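Local coordinates for ATP-dependent 6-phosphofructokinase isozyme 2 (Escherichia coli, PDB 3UMO), which phosphorylates fructose 6-phosphate with ATP to give fructose 1,6-bisphosphate, the first committing step of glycolysis, and is inhibited when a second ATP binds, at residues Gly52-Ala57 with Asn77-Thr82; Ala85-Arg90 with Gly110-Glu115; Val184-Lys189 with Val221-Gly226. All coordinates share one frame; numbering follows the deposited sequence.

Contact 1. Residues Gly52-Ala57 with Asn77-Thr82; sequences GGSATA and NVPVAT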
# COMPACT_ATOMS: atom_id res chain seq x y z
N GLY A 52 -32.47 21.04 4.26
CA GLY A 52 -33.77 21.53 4.64
C GLY A 52 -34.83 21.49 3.56
O GLY A 52 -35.97 21.91 3.78
N GLY A 53 -34.47 20.96 2.40
CA GLY A 53 -35.41 20.85 1.29
C GLY A 53 -35.97 19.45 1.19
O GLY A 53 -35.79 18.62 2.08
N SER A 54 -36.68 19.18 0.09
CA SER A 54 -37.25 17.86 -0.14
C SER A 54 -37.11 17.48 -1.61
O SER A 54 -37.38 18.28 -2.50
CB SER A 54 -38.72 17.83 0.27
OG SER A 54 -39.23 16.51 0.24
N ALA A 55 -36.67 16.25 -1.86
CA ALA A 55 -36.55 15.74 -3.23
C ALA A 55 -36.95 14.28 -3.27
O ALA A 55 -36.57 13.50 -2.39
CB ALA A 55 -35.12 15.92 -3.74
N THR A 56 -37.71 13.91 -4.30
CA THR A 56 -38.15 12.53 -4.46
C THR A 56 -37.16 11.75 -5.32
O THR A 56 -36.89 12.13 -6.46
CB THR A 56 -39.55 12.45 -5.08
OG1 THR A 56 -40.48 13.11 -4.22
CG2 THR A 56 -39.97 11.01 -5.25
N ALA A 57 -36.62 10.67 -4.77
CA ALA A 57 -35.65 9.84 -5.49
C ALA A 57 -36.34 8.76 -6.31
O ALA A 57 -37.01 7.88 -5.76
CB ALA A 57 -34.67 9.22 -4.52
N ASN A 77 -36.45 9.75 5.88
CA ASN A 77 -37.54 10.62 5.42
C ASN A 77 -37.31 11.22 4.04
O ASN A 77 -37.73 12.35 3.77
CB ASN A 77 -37.85 11.70 6.46
CG ASN A 77 -38.47 11.14 7.72
OD1 ASN A 77 -39.36 10.30 7.67
ND2 ASN A 77 -37.98 11.59 8.88
N VAL A 78 -36.64 10.47 3.18
CA VAL A 78 -36.48 10.85 1.78
C VAL A 78 -37.56 10.15 0.97
O VAL A 78 -37.61 8.92 0.92
CB VAL A 78 -35.09 10.42 1.25
CG1 VAL A 78 -34.96 10.75 -0.23
CG2 VAL A 78 -33.99 11.08 2.07
N PRO A 79 -38.46 10.94 0.34
CA PRO A 79 -39.52 10.33 -0.47
C PRO A 79 -38.93 9.62 -1.68
O PRO A 79 -37.95 10.09 -2.25
CB PRO A 79 -40.37 11.53 -0.90
CG PRO A 79 -39.46 12.71 -0.78
CD PRO A 79 -38.54 12.41 0.36
N VAL A 80 -39.52 8.49 -2.05
CA VAL A 80 -39.04 7.75 -3.21
C VAL A 80 -40.16 7.37 -4.17
O VAL A 80 -41.34 7.44 -3.83
CB VAL A 80 -38.29 6.46 -2.83
CG1 VAL A 80 -37.20 6.74 -1.80
CG2 VAL A 80 -39.28 5.41 -2.32
N ALA A 81 -39.76 6.98 -5.37
CA ALA A 81 -40.68 6.42 -6.34
C ALA A 81 -39.88 5.36 -7.06
O ALA A 81 -38.91 5.67 -7.76
CB ALA A 81 -41.16 7.49 -7.32
N THR A 82 -40.23 4.11 -6.86
CA THR A 82 -39.38 3.03 -7.34
C THR A 82 -40.03 2.19 -8.44
O THR A 82 -41.25 2.20 -8.61
CB THR A 82 -38.94 2.11 -6.18
OG1 THR A 82 -40.09 1.52 -5.56
CG2 THR A 82 -38.15 2.89 -5.13

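Contact 2. Residues Ala85-Arg90 with Gly110-Glu115; sequences AKDWTR and GAALNE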
# COMPACT_ATOMS: atom_id res chain seq x y z
N ALA A 85 -37.16 -4.10 -10.15
CA ALA A 85 -36.33 -4.66 -11.22
C ALA A 85 -36.01 -6.13 -10.95
O ALA A 85 -35.96 -6.56 -9.79
CB ALA A 85 -35.06 -3.85 -11.38
N LYS A 86 -35.78 -6.88 -12.02
CA LYS A 86 -35.50 -8.31 -11.90
C LYS A 86 -34.14 -8.57 -11.26
O LYS A 86 -34.01 -9.45 -10.41
CB LYS A 86 -35.58 -8.98 -13.28
CG LYS A 86 -36.97 -8.95 -13.91
CD LYS A 86 -37.84 -10.08 -13.39
CE LYS A 86 -39.28 -9.96 -13.88
NZ LYS A 86 -40.03 -8.89 -13.16
N ASP A 87 -33.13 -7.81 -11.68
CA ASP A 87 -31.77 -7.98 -11.16
C ASP A 87 -31.65 -7.27 -9.81
O ASP A 87 -32.06 -6.12 -9.66
CB ASP A 87 -30.77 -7.41 -12.17
CG ASP A 87 -29.36 -7.95 -11.97
OD1 ASP A 87 -29.18 -8.94 -11.23
OD2 ASP A 87 -28.42 -7.37 -12.58
N TRP A 88 -31.08 -7.96 -8.83
CA TRP A 88 -31.04 -7.43 -7.46
C TRP A 88 -30.10 -6.23 -7.31
O TRP A 88 -29.04 -6.16 -7.93
CB TRP A 88 -30.69 -8.53 -6.45
CG TRP A 88 -29.22 -8.88 -6.39
CD1 TRP A 88 -28.24 -8.21 -5.71
CD2 TRP A 88 -28.59 -9.99 -7.02
NE1 TRP A 88 -27.03 -8.84 -5.89
CE2 TRP A 88 -27.21 -9.93 -6.69
CE3 TRP A 88 -29.04 -11.03 -7.83
CZ2 TRP A 88 -26.30 -10.88 -7.15
CZ3 TRP A 88 -28.13 -11.97 -8.29
CH2 TRP A 88 -26.77 -11.88 -7.95
N THR A 89 -30.51 -5.28 -6.46
CA THR A 89 -29.73 -4.07 -6.20
C THR A 89 -28.31 -4.41 -5.74
O THR A 89 -28.13 -5.14 -4.76
CB THR A 89 -30.44 -3.18 -5.16
OG1 THR A 89 -31.68 -2.71 -5.70
CG2 THR A 89 -29.57 -1.97 -4.77
N ARG A 90 -27.32 -3.89 -6.47
CA ARG A 90 -25.92 -4.22 -6.24
C ARG A 90 -25.32 -3.45 -5.06
O ARG A 90 -25.90 -2.46 -4.60
CB ARG A 90 -25.09 -3.96 -7.50
CG ARG A 90 -25.41 -4.89 -8.66
CD ARG A 90 -25.17 -6.34 -8.29
NE ARG A 90 -25.11 -7.22 -9.46
CZ ARG A 90 -26.13 -7.96 -9.90
NH1 ARG A 90 -25.98 -8.73 -10.97
NH2 ARG A 90 -27.30 -7.92 -9.27
N GLY A 110 -23.88 -0.84 -11.29
CA GLY A 110 -25.20 -1.08 -10.73
C GLY A 110 -25.82 -2.32 -11.35
O GLY A 110 -25.30 -2.88 -12.31
N ALA A 111 -26.96 -2.74 -10.79
CA ALA A 111 -27.70 -3.86 -11.36
C ALA A 111 -28.09 -3.58 -12.81
O ALA A 111 -28.21 -2.43 -13.23
CB ALA A 111 -28.95 -4.15 -10.54
N ALA A 112 -28.30 -4.65 -13.57
CA ALA A 112 -28.75 -4.51 -14.95
C ALA A 112 -30.18 -3.99 -15.01
O ALA A 112 -30.97 -4.20 -14.08
CB ALA A 112 -28.63 -5.84 -15.68
N LEU A 113 -30.51 -3.32 -16.10
CA LEU A 113 -31.87 -2.84 -16.34
C LEU A 113 -32.31 -3.36 -17.69
O LEU A 113 -31.59 -3.19 -18.68
CB LEU A 113 -31.91 -1.31 -16.37
CG LEU A 113 -32.15 -0.52 -15.09
CD1 LEU A 113 -32.15 0.97 -15.40
CD2 LEU A 113 -33.46 -0.93 -14.44
N ASN A 114 -33.47 -4.01 -17.76
CA ASN A 114 -33.97 -4.41 -19.07
C ASN A 114 -34.75 -3.27 -19.70
O ASN A 114 -34.95 -2.23 -19.08
CB ASN A 114 -34.78 -5.72 -19.03
CG ASN A 114 -36.03 -5.63 -18.16
OD1 ASN A 114 -36.70 -4.60 -18.11
ND2 ASN A 114 -36.35 -6.73 -17.48
N GLU A 115 -35.20 -3.46 -20.94
CA GLU A 115 -35.88 -2.38 -21.65
C GLU A 115 -37.22 -2.03 -21.03
O GLU A 115 -37.58 -0.86 -20.95
CB GLU A 115 -36.03 -2.73 -23.13
CG GLU A 115 -34.71 -2.76 -23.88
CD GLU A 115 -34.85 -3.27 -25.31
OE1 GLU A 115 -35.73 -4.13 -25.55
OE2 GLU A 115 -34.09 -2.80 -26.18
O HOH W 1 -33.23 -6.09 -13.98
O HOH W 2 -28.12 -1.69 -8.44

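Contact 3. Residues Val184-Lys189 with Val221-Gly226; sequences VKPNQK and VVVSLG. With ATP (adenosine-5'-triphosphate), chain E; ATP (adenosine-5'-triphosphate), chain I.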
# COMPACT_ATOMS: atom_id res chain seq x y z
N VAL A 184 -25.25 21.43 -15.82
CA VAL A 184 -24.41 20.24 -15.77
C VAL A 184 -23.23 20.51 -14.84
O VAL A 184 -22.69 21.61 -14.83
CB VAL A 184 -23.94 19.82 -17.20
CG1 VAL A 184 -23.09 20.91 -17.84
CG2 VAL A 184 -23.20 18.48 -17.16
N LYS A 185 -22.85 19.52 -14.03
CA LYS A 185 -21.70 19.66 -13.13
C LYS A 185 -20.62 18.62 -13.40
O LYS A 185 -20.50 17.63 -12.68
CB LYS A 185 -22.08 19.63 -11.63
CG LYS A 185 -20.87 20.02 -10.73
CD LYS A 185 -20.86 19.37 -9.35
CE LYS A 185 -20.57 17.86 -9.40
NZ LYS A 185 -19.28 17.53 -10.09
N PRO A 186 -19.82 18.85 -14.45
CA PRO A 186 -18.67 17.96 -14.58
C PRO A 186 -17.58 18.35 -13.59
O PRO A 186 -17.41 19.54 -13.30
CB PRO A 186 -18.18 18.23 -16.00
CG PRO A 186 -18.56 19.67 -16.25
CD PRO A 186 -19.86 19.88 -15.50
N ASN A 187 -16.84 17.38 -13.07
CA ASN A 187 -15.55 17.73 -12.47
C ASN A 187 -14.53 17.91 -13.58
O ASN A 187 -14.89 17.90 -14.76
CB ASN A 187 -15.08 16.72 -11.40
CG ASN A 187 -14.81 15.33 -11.96
OD1 ASN A 187 -14.65 15.14 -13.17
ND2 ASN A 187 -14.73 14.35 -11.06
N GLN A 188 -13.26 18.09 -13.22
CA GLN A 188 -12.25 18.37 -14.24
C GLN A 188 -12.03 17.22 -15.19
O GLN A 188 -11.93 17.42 -16.41
CB GLN A 188 -10.93 18.78 -13.59
CG GLN A 188 -11.02 20.12 -12.92
CD GLN A 188 -9.87 20.35 -11.98
OE1 GLN A 188 -9.94 19.99 -10.81
NE2 GLN A 188 -8.79 20.94 -12.49
N LYS A 189 -11.97 16.01 -14.65
CA LYS A 189 -11.77 14.84 -15.49
C LYS A 189 -12.97 14.62 -16.41
O LYS A 189 -12.80 14.32 -17.59
CB LYS A 189 -11.51 13.59 -14.63
CG LYS A 189 -10.08 13.50 -14.12
CD LYS A 189 -9.77 12.12 -13.56
CE LYS A 189 -8.44 12.12 -12.83
NZ LYS A 189 -8.10 10.78 -12.29
N VAL A 221 -23.00 25.72 -16.82
CA VAL A 221 -22.00 24.69 -16.60
C VAL A 221 -21.23 25.07 -15.35
O VAL A 221 -20.66 26.16 -15.26
CB VAL A 221 -21.02 24.59 -17.79
CG1 VAL A 221 -19.88 23.62 -17.46
CG2 VAL A 221 -21.76 24.13 -19.04
N VAL A 222 -21.23 24.18 -14.37
CA VAL A 222 -20.41 24.40 -13.20
C VAL A 222 -19.34 23.33 -13.17
O VAL A 222 -19.64 22.16 -12.94
CB VAL A 222 -21.25 24.39 -11.90
CG1 VAL A 222 -20.34 24.55 -10.68
CG2 VAL A 222 -22.28 25.50 -11.95
N VAL A 223 -18.10 23.72 -13.43
CA VAL A 223 -17.00 22.78 -13.36
C VAL A 223 -16.49 22.75 -11.92
O VAL A 223 -15.95 23.74 -11.42
CB VAL A 223 -15.84 23.17 -14.28
CG1 VAL A 223 -14.81 22.04 -14.31
CG2 VAL A 223 -16.36 23.46 -15.68
N SER A 224 -16.65 21.62 -11.25
CA SER A 224 -16.18 21.54 -9.88
C SER A 224 -14.70 21.13 -9.86
O SER A 224 -14.25 20.31 -10.67
CB SER A 224 -17.07 20.62 -9.03
OG SER A 224 -17.01 19.26 -9.46
N LEU A 225 -13.95 21.75 -8.96
CA LEU A 225 -12.49 21.72 -8.99
C LEU A 225 -11.89 21.18 -7.70
O LEU A 225 -10.78 21.56 -7.31
CB LEU A 225 -11.98 23.14 -9.22
CG LEU A 225 -12.54 23.87 -10.44
CD1 LEU A 225 -12.06 25.33 -10.48
CD2 LEU A 225 -12.15 23.15 -11.72
N GLY A 226 -12.62 20.29 -7.02
CA GLY A 226 -12.13 19.72 -5.77
C GLY A 226 -11.85 20.83 -4.76
O GLY A 226 -12.71 21.68 -4.53
PG ATP E . -17.42 13.29 -6.20
O1G ATP E . -18.50 12.89 -7.14
O2G ATP E . -18.02 13.10 -4.81
O3G ATP E . -16.16 12.50 -6.36
PB ATP E . -16.75 15.49 -7.69
O1B ATP E . -15.39 14.93 -8.23
O2B ATP E . -17.90 15.43 -8.71
O3B ATP E . -17.16 14.82 -6.30
PA ATP E . -15.49 17.83 -6.58
O1A ATP E . -14.34 16.94 -6.20
O2A ATP E . -15.07 19.06 -7.39
O3A ATP E . -16.58 17.03 -7.36
O5' ATP E . -16.24 18.25 -5.21
C5' ATP E . -17.23 19.21 -5.25
C4' ATP E . -17.12 20.34 -4.33
O4' ATP E . -16.79 19.81 -3.02
C3' ATP E . -15.97 21.21 -4.64
O3' ATP E . -16.30 22.15 -5.60
C2' ATP E . -15.65 21.80 -3.33
O2' ATP E . -16.58 22.75 -2.99
C1' ATP E . -15.82 20.64 -2.43
N9 ATP E . -14.57 19.90 -2.25
C8 ATP E . -14.21 18.78 -2.89
N7 ATP E . -12.98 18.42 -2.44
C5 ATP E . -12.57 19.32 -1.52
C6 ATP E . -11.42 19.45 -0.74
N6 ATP E . -10.30 18.45 -0.83
N1 ATP E . -11.33 20.49 0.10
C2 ATP E . -12.32 21.40 0.20
N3 ATP E . -13.43 21.29 -0.53
C4 ATP E . -13.58 20.27 -1.39
PG ATP I . -14.34 10.92 -9.91
O1G ATP I . -14.94 12.14 -9.28
O2G ATP I . -15.49 9.98 -10.26
O3G ATP I . -13.56 11.29 -11.15
PB ATP I . -12.64 10.59 -7.66
O1B ATP I . -12.11 9.25 -6.99
O2B ATP I . -13.43 11.41 -6.63
O3B ATP I . -13.53 10.10 -8.89
PA ATP I . -10.06 10.92 -8.59
O1A ATP I . -10.16 9.52 -9.17
O2A ATP I . -9.40 11.88 -9.61
O3A ATP I . -11.45 11.43 -8.22
O5' ATP I . -9.14 10.85 -7.28
C5' ATP I . -9.51 11.45 -6.09
C4' ATP I . -8.62 11.21 -4.97
O4' ATP I . -8.15 9.85 -5.08
C3' ATP I . -7.42 12.04 -5.10
O3' ATP I . -7.57 13.21 -4.40
C2' ATP I . -6.35 11.22 -4.55
O2' ATP I . -6.31 11.41 -3.20
C1' ATP I . -6.76 9.83 -4.84
N9 ATP I . -6.07 9.27 -6.00
C8 ATP I . -6.51 9.31 -7.27
N7 ATP I . -5.60 8.68 -8.05
C5 ATP I . -4.59 8.24 -7.27
C6 ATP I . -3.40 7.54 -7.53
N6 ATP I . -3.04 7.12 -8.93
N1 ATP I . -2.59 7.25 -6.50
C2 ATP I . -2.90 7.62 -5.24
N3 ATP I . -4.03 8.29 -4.97
C4 ATP I . -4.88 8.61 -5.95
O HOH W 3 -12.21 18.24 -10.38
O HOH W 4 -8.57 20.11 -8.41

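Contact 1. Residues Gly52-Ala57 with Asn77-Thr82
Ala57 binds the neighbouring strand through both of its backbone polar groups. Its N donates to Pro79 O at 2.9 Å, a fairly straight bond (162° at the hydrogen), and its O accepts from Ala81 N at 2.9 Å. Between the two bonds Val80 faces Ala57, and its CA adds a CA-H...O contact to Ala57 O. The Thr56 CA makes a similar contact with Pro79 O at 3.3 Å.

The Thr56 side chain crosses Pro79 obliquely. Its OG1, anti to the carbonyl carbon (chi1 -61°), lies 3.6 Å from Pro79 CG, while CG2 is turned toward the peptide that links Val80 to Ala81. The Pro79 ring also sits against the Ala55 carbonyl, CG to O 3.4 Å, and Ser54 OG lies 3.9 Å from Pro79 CG.

Parallel pairing of this kind closes a beta-alpha-beta crossover: strand 55-61, helix 63-75 and strand 80-84, the last being the outermost strand, on this side, of the central parallel sheet of the ribokinase fold. Val78 CG1 comes to 3.8 Å from Ala55 O, and Val78 and Val80 both rest on Leu73 of the crossover helix. On the far edge of strand 55-61, Thr56 bonds through its backbone to Ile4 and Thr6 of the central strand 4-7. Ala55 packs on Ala45 and Ile48 of helix 40-50, which also meets Val78 through Ala45.

Contact 2. Residues Ala85-Arg90 with Gly110-Glu115
The backbone from Lys86 to Arg90 passes Ala111 and Ala112 almost antiparallel, 167° apart in direction, as two irregular chains with Arg90 and Ala111 closest at their CA atoms. Asp87 makes the direct bond between them: its CG lies anti to the backbone N (chi1 -160°), and OD2 accepts from Ala112 N at 2.9 Å on the anti side of the carboxylate. The Ala112 CB packs on the same oxygen. OD1 takes the Arg90 guanidinium in a salt bridge, NH2 to OD1 2.9 Å, met from above the carboxylate plane (56° out of it). One carboxylate therefore ties Ala112 and Arg90 together.

NH2 of Arg90 also lies 3.2 Å above the plane of the Trp88 ring, over its centre, and gives a weak bond to Trp88 O. Arg90 CG, anti to the carbonyl carbon and beside the backbone N, rests 3.4 Å from Ala111 N. Ala111 CB touches Trp88 O at 3.3 Å. Two waters stitch the backbones, one between Asp87 N and Ala112 O, the other accepting from both Arg90 N and Ala111 N.

Arg90 belongs to the substrate-binding residues, so these contacts probably help position it. Phe35 of the second subunit meets the Trp88 ring. The loop 85-90 joins strand 80-84 to strand 93-97 and rests on helix 63-75 through Thr89, while Asn114 OD1 caps Glu117 N at the start of helix 115-125.

Contact 3. Residues Val184-Lys189 with Val221-Gly226
Lys185 and Ser224 meet in the ATP site of this PfkB-family kinase, where two chain segments run side by side and end at the phosphates. The lysine NZ donates to Ser224 OG at 2.9 Å and to O2B of the chain E nucleotide, also at 2.9 Å. Its side chain starts anti to the backbone N and then bends at chi3 (70°) and chi4 (56°), which curls the ammonium back to the serine. Ser224 OG is itself close to O2A, and Gly226 N binds that same oxygen at 2.8 Å, so Lys185, Ser224 and Gly226 together grip the alpha and beta phosphates. The ammonium probably offsets part of their negative charge. A methionine in place of Lys185 removes the ammonium, so O2B and Ser224 OG lose this donor and the beta phosphate would probably be less firmly held.

Asn187 ND2 gives a nearly straight bond (172°) to O1B at 3.0 Å and a weak one to O3G of the chain I nucleotide, at the inhibitory site. The Asn187 OD1 caps helix 188-195 by accepting from Glu190 N. Lys189 NZ reaches the chain I alpha phosphate in a further weak bond.

Behind the site the backbones pair: Val222 N binds Val184 O at 3.0 Å and Ser224 N binds Pro186 O at 3.0 Å. Val184 CG1 lies beside Val221 CG2, 3.7 Å away, and Gln188 CG meets Leu225 CD2 at 3.4 Å, the two side chains crossing at about a right angle. Helix 254-267 lies against Lys185, Val222 and Ser224, helix 204-214 against Val221 and Val223, and strand 221-224 continues the pairing outward to strand 230-233.

How the contacts relate
Along the chain the three contacts come in series. Contacts 1 and 2 adjoin in sequence, about 21 Å between centres: strand 80-84, paired in contact 1, leads into the loop 85-90 of contact 2. From there the chain passes through strands 93-97 and 103-107 of the mixed sheet before returning at 110-115. Contact 3 lies across the centre of the chain, its centre about 25 Å from that of contact 1 and about 29 Å from that of contact 2; it takes in the end of strand 183-184, which pairs on with strand 221-224. The parallel sheet thus runs between contacts 1 and 3, and Arg90 and the ATP-gripping segments lie on opposite sides of the chain's centre.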